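Local coordinates for response regulator (Vibrio cholerae O1 biovar El Tor, PDB 7KPO), which is a sensor histidine kinase, ChiS, whose DNA-binding domain, the portion present here, binds DNA, presumably to control gene expression, at the interface of chains A and B. Residues are numbered along the deposited sequence; one frame, centred on the assembly and turned at random. Chains: chain A/B, Response regulator.

The interface of chains A and B. Residues chain A 91-92, 95; chain B 91-92, 95.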
# COMPACT_ATOMS: atom_id res chain seq x y z
N ARG A 91 -1.09 -1.67 9.53
CA ARG A 91 -0.51 -1.35 8.20
C ARG A 91 -0.33 0.16 8.05
O ARG A 91 0.73 0.60 7.57
CB ARG A 91 -1.40 -1.89 7.08
CG ARG A 91 -0.69 -1.92 5.74
CD ARG A 91 -1.57 -2.52 4.67
NE ARG A 91 -0.78 -3.02 3.55
CZ ARG A 91 -0.43 -2.31 2.49
NH1 ARG A 91 -0.80 -1.05 2.38
NH2 ARG A 91 0.29 -2.86 1.53
N THR A 92 -1.33 0.94 8.45
CA THR A 92 -1.26 2.41 8.33
C THR A 92 -0.03 2.92 9.10
O THR A 92 0.67 3.82 8.60
CB THR A 92 -2.56 3.04 8.82
OG1 THR A 92 -3.61 2.60 7.95
CG2 THR A 92 -2.50 4.55 8.86
N GLU A 95 3.06 2.43 7.02
CA GLU A 95 3.08 3.41 5.91
C GLU A 95 3.49 4.79 6.42
O GLU A 95 4.25 5.49 5.77
CB GLU A 95 1.71 3.52 5.24
CG GLU A 95 1.21 2.23 4.63
CD GLU A 95 -0.14 2.41 3.96
OE1 GLU A 95 -0.32 3.44 3.28
OE2 GLU A 95 -1.01 1.55 4.17
N ARG B 91 -5.71 7.61 2.06
CA ARG B 91 -5.20 6.33 1.51
C ARG B 91 -5.75 5.15 2.31
O ARG B 91 -6.17 4.15 1.70
CB ARG B 91 -3.67 6.31 1.55
CG ARG B 91 -3.08 5.21 0.69
CD ARG B 91 -1.57 5.27 0.68
NE ARG B 91 -1.02 4.59 -0.49
CZ ARG B 91 -0.71 3.30 -0.55
NH1 ARG B 91 -0.89 2.52 0.50
NH2 ARG B 91 -0.21 2.79 -1.66
N THR B 92 -5.76 5.26 3.64
CA THR B 92 -6.27 4.16 4.49
C THR B 92 -7.73 3.85 4.11
O THR B 92 -8.10 2.66 4.05
CB THR B 92 -6.12 4.53 5.97
OG1 THR B 92 -4.72 4.67 6.24
CG2 THR B 92 -6.75 3.52 6.90
N GLU B 95 -7.79 1.69 1.03
CA GLU B 95 -7.35 0.31 1.37
C GLU B 95 -8.48 -0.44 2.07
O GLU B 95 -8.70 -1.62 1.80
CB GLU B 95 -6.13 0.33 2.28
CG GLU B 95 -4.91 0.99 1.67
CD GLU B 95 -3.72 0.96 2.60
OE1 GLU B 95 -3.50 -0.10 3.23
OE2 GLU B 95 -3.05 1.99 2.74
O HOH W 1 -4.21 0.28 6.14
O HOH W 2 -2.19 5.30 4.76
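The carboxylates of A:Glu95 and B:Glu95 meet tip to tip across the two-fold axis, their planes only 20° apart, so together they make one nearly flat plate. The guanidinium groups of A:Arg91 and B:Arg91 lie over one face of this plate; two waters and the hydroxyls of A:Thr92 and B:Thr92 lie beyond the other. At the middle, A:Glu95 OE2 comes within 2.5 Å of B:Glu95 OE2. Two bare carboxylates would repel here, so a proton shared between these oxygens is likely, though hydrogens are not seen.

Each arginine reaches over to the opposite chain. A:Arg91 NH1 forms a salt bridge and hydrogen bond to the carboxylate oxygen B:Glu95 OE1 at 3.0 Å, and B:Arg91 does the same to A:Glu95. The guanidinium stands almost upright on the carboxylate, with planes 86° apart, and its N-H meets OE1 from well above the carboxylate plane, giving a bent bond. A weaker bond runs back from A:Arg91 NH1 to A:Glu95 OE2 at 3.2 Å, so each NH1 straddles both chains. The two NH1 atoms, A:Arg91 and B:Arg91, sit 4.0 Å apart, a like-charge approach that the carboxylates beneath probably offset. CG of each glutamate lies anti to its carbonyl carbon and the chain is extended beyond it (chi2 -179°), which carries the acid to the axis.

On the other face, A:Thr92 OG1 and B:Thr92 OG1 hydrogen-bond at 2.9 Å. Water 1 links A:Thr92 OG1 to B:Glu95 OE1, and water 2 makes the two-fold-related link between B:Thr92 OG1 and A:Glu95 OE1. Each OE1 is thus held by an arginine and a water from opposite faces.

All six residues belong to the first turns of helix 89-106, the C-terminal helix, which packs roughly antiparallel against its twin. This polar patch is part of a two-fold interface whose biological relevance the structure alone does not show.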